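Local coordinates for 5-formaminoimidazole-4-carboxamide-1-(beta)-D-ribofuranosyl 5'-monophosphate synthetase (PDB 2R7K) that catalyses the ATP- and formate-dependent formylation of AICAR to FAICAR in purine biosynthesis, without folates, as a homohexamer built from two trimers, at the interface of chains A and B. Sequence-based numbering; all coordinates share one arbitrary frame. Chains: chain A/B, 5-formaminoimidazole-4-carboxamide-1-(beta)-D-ribofuranosyl 5'-monophosphate synthetase.

The interface of chains A and B. Residues chain A 203-204, 302; chain B 231-232, 234-236, 239, 247, 249.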
ATOM      1  N   VAL A 203      12.524  32.534 -25.412  1.00 28.02           N
ATOM      2  CA  VAL A 203      11.421  31.835 -26.042  1.00 36.92           C
ATOM      3  C   VAL A 203      11.637  30.331 -25.915  1.00 34.96           C
ATOM      4  O   VAL A 203      12.533  29.761 -26.535  1.00 42.01           O
ATOM      5  CB  VAL A 203      11.243  32.251 -27.515  1.00 40.77           C
ATOM      6  CG1 VAL A 203       9.958  31.664 -28.078  1.00 33.87           C
ATOM      7  CG2 VAL A 203      11.235  33.776 -27.629  1.00 38.51           C
ATOM      8  N   GLY A 204      10.819  29.697 -25.086  1.00 41.57           N
ATOM      9  CA  GLY A 204      10.978  28.278 -24.819  1.00 38.08           C
ATOM     10  C   GLY A 204       9.941  27.735 -23.858  1.00 37.53           C
ATOM     11  O   GLY A 204       8.935  28.385 -23.573  1.00 32.14           O
ATOM     12  N   GLU A 302      15.333  26.491 -27.865  1.00 36.62           N
ATOM     13  CA  GLU A 302      15.322  25.491 -28.919  1.00 37.37           C
ATOM     14  C   GLU A 302      16.665  24.777 -29.031  1.00 30.79           C
ATOM     15  O   GLU A 302      16.780  23.748 -29.695  1.00 35.35           O
ATOM     16  CB  GLU A 302      14.925  26.119 -30.254  1.00 41.06           C
ATOM     17  CG  GLU A 302      15.881  27.198 -30.748  1.00 44.29           C
ATOM     18  CD  GLU A 302      15.328  27.961 -31.942  1.00 50.37           C
ATOM     19  OE1 GLU A 302      14.320  27.510 -32.535  1.00 47.37           O
ATOM     20  OE2 GLU A 302      15.900  29.016 -32.287  1.00 59.58           O
TER
ATOM     21  N   SER B 231       9.859  23.212 -27.988  1.00 35.75           N
ATOM     22  CA  SER B 231      10.486  24.532 -28.053  1.00 33.33           C
ATOM     23  C   SER B 231      11.052  24.750 -29.469  1.00 33.54           C
ATOM     24  O   SER B 231      11.669  23.847 -30.026  1.00 34.32           O
ATOM     25  CB  SER B 231      11.598  24.621 -27.006  1.00 28.29           C
ATOM     26  OG  SER B 231      12.123  25.933 -26.889  1.00 33.24           O
ATOM     27  N   ASN B 232      10.887  25.944 -30.042  1.00 33.20           N
ATOM     28  CA  ASN B 232      10.405  27.134 -29.340  1.00 29.47           C
ATOM     29  C   ASN B 232       8.903  27.335 -29.447  1.00 19.34           C
ATOM     30  O   ASN B 232       8.347  28.252 -28.855  1.00 33.04           O
ATOM     31  CB  ASN B 232      11.130  28.381 -29.872  1.00 34.50           C
ATOM     32  CG  ASN B 232      10.729  28.733 -31.306  1.00 40.27           C
ATOM     33  OD1 ASN B 232       9.741  28.227 -31.839  1.00 33.06           O
ATOM     34  ND2 ASN B 232      11.500  29.613 -31.931  1.00 40.44           N
ATOM     35  N   ASP B 234       6.039  26.214 -28.303  1.00 32.31           N
ATOM     36  CA  ASP B 234       5.156  26.398 -27.148  1.00 30.77           C
ATOM     37  C   ASP B 234       5.546  27.631 -26.323  1.00 27.12           C
ATOM     38  O   ASP B 234       4.751  28.143 -25.534  1.00 38.95           O
ATOM     39  CB  ASP B 234       5.075  25.116 -26.308  1.00 32.89           C
ATOM     40  CG  ASP B 234       4.284  24.020 -27.008  1.00 31.97           C
ATOM     41  OD1 ASP B 234       3.209  24.337 -27.572  1.00 36.08           O
ATOM     42  OD2 ASP B 234       4.727  22.849 -27.012  1.00 32.19           O
ATOM     43  N   GLY B 235       6.762  28.118 -26.531  1.00 29.97           N
ATOM     44  CA  GLY B 235       7.146  29.445 -26.038  1.00 30.94           C
ATOM     45  C   GLY B 235       6.690  30.560 -26.977  1.00 35.28           C
ATOM     46  O   GLY B 235       6.244  31.613 -26.525  1.00 34.17           O
ATOM     47  N   LEU B 236       6.792  30.315 -28.286  1.00 28.87           N
ATOM     48  CA  LEU B 236       6.417  31.297 -29.308  1.00 32.45           C
ATOM     49  C   LEU B 236       4.951  31.712 -29.196  1.00 29.23           C
ATOM     50  O   LEU B 236       4.641  32.900 -29.134  1.00 31.61           O
ATOM     51  CB  LEU B 236       6.715  30.747 -30.712  1.00 31.82           C
ATOM     52  CG  LEU B 236       6.374  31.592 -31.951  1.00 39.20           C
ATOM     53  CD1 LEU B 236       6.759  33.040 -31.741  1.00 49.72           C
ATOM     54  CD2 LEU B 236       7.076  31.025 -33.194  1.00 35.32           C
ATOM     55  N   ILE B 239       3.551  34.185 -26.623  1.00 33.31           N
ATOM     56  CA  ILE B 239       3.783  35.624 -26.820  1.00 34.31           C
ATOM     57  C   ILE B 239       2.520  36.212 -27.447  1.00 27.29           C
ATOM     58  O   ILE B 239       1.982  35.639 -28.393  1.00 35.41           O
ATOM     59  CB  ILE B 239       4.979  35.849 -27.773  1.00 35.14           C
ATOM     60  CG1 ILE B 239       6.257  35.281 -27.161  1.00 35.37           C
ATOM     61  CG2 ILE B 239       5.167  37.336 -28.094  1.00 38.70           C
ATOM     62  CD1 ILE B 239       7.411  35.185 -28.140  1.00 37.05           C
ATOM     63  N   MET B 247       8.169  40.538 -34.234  1.00 42.89           N
ATOM     64  CA  MET B 247       9.378  39.725 -34.128  1.00 43.80           C
ATOM     65  C   MET B 247       9.698  39.029 -35.444  1.00 43.35           C
ATOM     66  O   MET B 247       8.807  38.743 -36.250  1.00 45.78           O
ATOM     67  CB  MET B 247       9.231  38.671 -33.023  1.00 39.80           C
ATOM     68  CG  MET B 247       8.820  39.215 -31.663  1.00 45.46           C
ATOM     69  SD  MET B 247       8.361  37.892 -30.517  1.00 47.24           S
ATOM     70  CE  MET B 247       9.948  37.092 -30.268  1.00 40.76           C
ATOM     71  N   ILE B 249      10.830  35.721 -36.029  1.00 49.50           N
ATOM     72  CA  ILE B 249      11.095  34.458 -35.361  1.00 48.38           C
ATOM     73  C   ILE B 249      10.414  33.299 -36.074  1.00 42.46           C
ATOM     74  O   ILE B 249       9.226  33.362 -36.399  1.00 48.55           O
ATOM     75  CB  ILE B 249      10.660  34.525 -33.873  1.00 49.73           C
ATOM     76  CG1 ILE B 249      11.077  33.255 -33.120  1.00 50.17           C
ATOM     77  CG2 ILE B 249       9.158  34.797 -33.763  1.00 48.52           C
ATOM     78  CD1 ILE B 249      10.815  33.319 -31.628  1.00 48.42           C
TER
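A:Val203 presses its two methyl groups against chain B at a subunit contact of the homohexamer, a small, mainly apolar patch in which two loops of chain A meet the short helix 233-236 of chain B, the residues just before it, and the side chains of B:Ile239 and B:Ile249. From CB the side chain forks. CG1 of A:Val203, anti to the backbone N (chi1 -171°), reaches the end of the helical turn, 3.4 Å from the backbone N of B:Leu236. The same CG1 of A:Val203 is 3.6 Å from the carbonyl C of B:Gly235, with CB of B:Asn232 beside it at 3.9 Å. CG2, beside the backbone N, turns toward the isoleucines: its distance to CD1 of B:Ile239 is 4.1 Å, and that side chain crosses the valine at about a right angle. B:Ile249 instead comes tip to tip, its CD1 4.0 Å from CG1 and equally near CG2, spanning the fork. An alanine here would probably open a gap between the helical turn and the two isoleucine tips, leaving B:Ile249 CD1 without its methyl partners and free to shift. A:Gly204 O faces CA of B:Gly235, the backbones coming close probably because neither glycine has a side chain. No hydrogen bond or salt bridge joins the chains in this patch, and packing probably carries it. At its other end, A:Glu302 and B:Asn232 run side by side, pointing the same way, their carboxylate and amide planes 20° apart. The amide ND2 of B:Asn232 stops 3.6 Å from OE1 of the A:Glu302 carboxylate, while B:Ser231 OG sits 3.3 Å from CA of A:Gly204.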